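Local coordinates for protein glucose-6-phosphate 1-dehydrogenase (Mycobacterium avium, PDB 4LGV) that probably catalyses the oxidation of glucose 6-phosphate to 6-phosphogluconolactone, the first step of the pentose phosphate pathway, at residues K197-L203 and L376-P380. Numbering follows the deposited sequence.
Sequences KQPVEEL and LRIDP
NZ of Lys-197 has several partners: it forms a salt bridge with Asp-379, at 3.2 Å from OD2, and also donates to the main-chain oxygens of Leu-409 and Gly-410. The bond to OD2 arrives from above the carboxylate, about 41° out of its plane, while the contact from NZ to OD1 of Asp-379 is longer and weak. The lysine stays extended through chi3 and bends at chi4 (-69°), which turns NZ onto the carboxylate after CD has passed 3.9 Å from CG of Asp-379. Between the backbones, a water lies between Lys-197 O and Ile-378 O, which are 4.1 Å apart, and appears to donate to both, though its distance to Lys-197 O is unusually short.

The contact joins the chain entering helix 200-209 to the end of strand 373-379, in the large mixed sheet. Ile-378 and Asp-379 both face Thr-348 of strand 347-354 in a classic beta bulge, and both also touch segment 197-203. Lys-197 probably corresponds to the lysine of the RIDHYLGK-type signature motif of glucose-6-phosphate dehydrogenases, which in relatives lines the substrate site.

Beyond the charged pair the contact turns apolar. Pro-199, at the N-cap position, lays CD against CG2 of Ile-378 at 3.9 Å, the two side chains crossing at about a right angle. One helical turn on, Leu-203 CD1 meets CD1 of Leu-376 at 3.8 Å, again nearly perpendicular. In Leu-203, chi1 places CG opposite the backbone N and chi2 (44°) sets the two methyls, CD1 on Leu-376 and CD2 more loosely on CD1 of Ile-378. The Ile-378 side chain also packs on Thr-348 and Val-350 of the neighbouring strand 347-354.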
ATOM      1  N   LYS A 197      27.023 -18.766 -11.767  1.00 27.86           N
ATOM      2  CA  LYS A 197      27.347 -17.601 -10.946  1.00 27.45           C
ATOM      3  C   LYS A 197      26.157 -17.053 -10.205  1.00 26.51           C
ATOM      4  O   LYS A 197      26.291 -16.109  -9.433  1.00 27.54           O
ATOM      5  CB  LYS A 197      27.874 -16.458 -11.830  1.00 28.62           C
ATOM      6  CG  LYS A 197      29.187 -16.745 -12.517  1.00 30.97           C
ATOM      7  CD  LYS A 197      29.600 -15.622 -13.491  1.00 32.38           C
ATOM      8  CE  LYS A 197      31.068 -15.737 -13.896  1.00 33.22           C
ATOM      9  NZ  LYS A 197      31.934 -15.418 -12.707  1.00 33.74           N
ATOM     10  N   GLN A 198      24.975 -17.538 -10.504  1.00 26.05           N
ATOM     11  CA  GLN A 198      23.800 -16.909  -9.974  1.00 26.81           C
ATOM     12  C   GLN A 198      23.525 -17.348  -8.543  1.00 26.09           C
ATOM     13  O   GLN A 198      23.431 -18.545  -8.263  1.00 26.04           O
ATOM     14  CB  GLN A 198      22.601 -17.212 -10.855  1.00 28.38           C
ATOM     15  CG  GLN A 198      22.620 -16.339 -12.091  1.00 30.93           C
ATOM     16  CD  GLN A 198      21.366 -16.446 -12.930  1.00 30.82           C
ATOM     17  OE1 GLN A 198      20.289 -16.651 -12.405  1.00 34.47           O
ATOM     18  NE2 GLN A 198      21.504 -16.238 -14.251  1.00 31.79           N
ATOM     19  N   PRO A 199      23.359 -16.376  -7.639  1.00 25.35           N
ATOM     20  CA  PRO A 199      23.041 -16.673  -6.265  1.00 25.25           C
ATOM     21  C   PRO A 199      21.546 -16.859  -6.096  1.00 24.95           C
ATOM     22  O   PRO A 199      20.874 -16.001  -5.482  1.00 25.14           O
ATOM     23  CB  PRO A 199      23.551 -15.421  -5.534  1.00 25.72           C
ATOM     24  CG  PRO A 199      23.377 -14.307  -6.491  1.00 24.71           C
ATOM     25  CD  PRO A 199      23.538 -14.931  -7.856  1.00 25.69           C
ATOM     26  N   VAL A 200      21.038 -17.962  -6.648  1.00 24.69           N
ATOM     27  CA  VAL A 200      19.611 -18.242  -6.758  1.00 25.41           C
ATOM     28  C   VAL A 200      18.928 -18.304  -5.378  1.00 26.77           C
ATOM     29  O   VAL A 200      17.912 -17.637  -5.150  1.00 27.11           O
ATOM     30  CB  VAL A 200      19.357 -19.532  -7.565  1.00 25.72           C
ATOM     31  CG1 VAL A 200      17.881 -19.910  -7.585  1.00 25.90           C
ATOM     32  CG2 VAL A 200      19.805 -19.353  -9.012  1.00 27.48           C
ATOM     33  N   GLU A 201      19.475 -19.086  -4.459  1.00 28.03           N
ATOM     34  CA  GLU A 201      18.850 -19.231  -3.148  1.00 29.08           C
ATOM     35  C   GLU A 201      18.979 -17.977  -2.343  1.00 27.06           C
ATOM     36  O   GLU A 201      18.030 -17.576  -1.651  1.00 26.39           O
ATOM     37  CB  GLU A 201      19.439 -20.383  -2.347  1.00 33.23           C
ATOM     38  CG  GLU A 201      18.960 -21.752  -2.800  1.00 39.72           C
ATOM     39  CD  GLU A 201      19.665 -22.901  -2.060  1.00 46.68           C
ATOM     40  OE1 GLU A 201      20.248 -22.683  -0.948  1.00 47.16           O
ATOM     41  OE2 GLU A 201      19.638 -24.026  -2.610  1.00 48.27           O
ATOM     42  N   GLU A 202      20.133 -17.317  -2.456  1.00 24.78           N
ATOM     43  CA  GLU A 202      20.451 -16.184  -1.594  1.00 23.76           C
ATOM     44  C   GLU A 202      19.711 -14.937  -1.990  1.00 22.92           C
ATOM     45  O   GLU A 202      19.315 -14.145  -1.180  1.00 22.81           O
ATOM     46  CB  GLU A 202      21.958 -15.934  -1.590  1.00 24.83           C
ATOM     47  CG  GLU A 202      22.776 -17.147  -1.133  1.00 25.73           C
ATOM     48  CD  GLU A 202      23.233 -18.085  -2.267  1.00 26.72           C
ATOM     49  OE1 GLU A 202      22.701 -18.020  -3.390  1.00 26.45           O
ATOM     50  OE2 GLU A 202      24.189 -18.860  -2.056  1.00 28.34           O
ATOM     51  N   LEU A 203      19.484 -14.762  -3.277  1.00 22.69           N
ATOM     52  CA  LEU A 203      18.698 -13.637  -3.735  1.00 22.23           C
ATOM     53  C   LEU A 203      17.199 -13.808  -3.400  1.00 21.76           C
ATOM     54  O   LEU A 203      16.486 -12.839  -3.077  1.00 20.31           O
ATOM     55  CB  LEU A 203      18.902 -13.544  -5.226  1.00 24.60           C
ATOM     56  CG  LEU A 203      18.325 -12.381  -5.966  1.00 26.43           C
ATOM     57  CD1 LEU A 203      18.577 -11.087  -5.208  1.00 28.58           C
ATOM     58  CD2 LEU A 203      19.003 -12.304  -7.305  1.00 28.82           C
ATOM     59  N   LEU A 376      21.995  -4.540  -6.354  1.00 23.39           N
ATOM     60  CA  LEU A 376      22.393  -5.917  -6.170  1.00 24.01           C
ATOM     61  C   LEU A 376      23.601  -6.229  -7.056  1.00 24.51           C
ATOM     62  O   LEU A 376      23.458  -6.241  -8.268  1.00 25.70           O
ATOM     63  CB  LEU A 376      21.228  -6.845  -6.560  1.00 24.65           C
ATOM     64  CG  LEU A 376      19.885  -6.579  -5.872  1.00 25.27           C
ATOM     65  CD1 LEU A 376      18.808  -7.448  -6.441  1.00 26.26           C
ATOM     66  CD2 LEU A 376      19.967  -6.827  -4.388  1.00 25.65           C
ATOM     67  N   ARG A 377      24.775  -6.451  -6.470  1.00 24.33           N
ATOM     68  CA  ARG A 377      25.895  -6.964  -7.209  1.00 25.17           C
ATOM     69  C   ARG A 377      25.767  -8.497  -7.268  1.00 25.48           C
ATOM     70  O   ARG A 377      25.754  -9.159  -6.245  1.00 23.74           O
ATOM     71  CB  ARG A 377      27.243  -6.561  -6.567  1.00 26.38           C
ATOM     72  CG  ARG A 377      28.421  -6.955  -7.456  1.00 26.91           C
ATOM     73  CD  ARG A 377      29.779  -6.379  -7.039  1.00 26.83           C
ATOM     74  NE  ARG A 377      30.083  -6.714  -5.671  1.00 26.90           N
ATOM     75  CZ  ARG A 377      30.214  -5.839  -4.687  1.00 26.96           C
ATOM     76  NH1 ARG A 377      30.153  -4.531  -4.936  1.00 27.23           N
ATOM     77  NH2 ARG A 377      30.428  -6.271  -3.455  1.00 25.98           N
ATOM     78  N   ILE A 378      25.587  -9.015  -8.469  1.00 25.37           N
ATOM     79  CA  ILE A 378      25.364 -10.439  -8.716  1.00 26.00           C
ATOM     80  C   ILE A 378      26.717 -11.127  -8.759  1.00 27.04           C
ATOM     81  O   ILE A 378      26.851 -12.245  -8.308  1.00 27.15           O
ATOM     82  CB  ILE A 378      24.665 -10.653 -10.088  1.00 26.31           C
ATOM     83  CG1 ILE A 378      23.329  -9.913 -10.146  1.00 26.51           C
ATOM     84  CG2 ILE A 378      24.442 -12.119 -10.400  1.00 26.93           C
ATOM     85  CD1 ILE A 378      22.417 -10.175  -8.983  1.00 25.59           C
ATOM     86  N   ASP A 379      27.717 -10.442  -9.314  1.00 28.00           N
ATOM     87  CA  ASP A 379      29.048 -11.011  -9.539  1.00 29.22           C
ATOM     88  C   ASP A 379      30.023  -9.864  -9.841  1.00 29.72           C
ATOM     89  O   ASP A 379      29.628  -8.846 -10.421  1.00 27.20           O
ATOM     90  CB  ASP A 379      29.007 -11.976 -10.736  1.00 29.99           C
ATOM     91  CG  ASP A 379      30.325 -12.679 -10.989  1.00 31.87           C
ATOM     92  OD1 ASP A 379      30.746 -13.490 -10.125  1.00 32.04           O
ATOM     93  OD2 ASP A 379      30.957 -12.407 -12.046  1.00 34.62           O
ATOM     94  N   PRO A 380      31.266  -9.973  -9.369  1.00 30.30           N
ATOM     95  CA  PRO A 380      31.719 -10.907  -8.378  1.00 29.98           C
ATOM     96  C   PRO A 380      31.336 -10.439  -7.021  1.00 30.82           C
ATOM     97  O   PRO A 380      30.781  -9.353  -6.871  1.00 30.86           O
ATOM     98  CB  PRO A 380      33.266 -10.869  -8.515  1.00 32.46           C
ATOM     99  CG  PRO A 380      33.596  -9.488  -9.026  1.00 32.85           C
ATOM    100  CD  PRO A 380      32.333  -9.021  -9.774  1.00 32.45           C
TER
HETATM  101  O   HOH W   1      27.306 -14.949  -7.467  1.00 31.11           O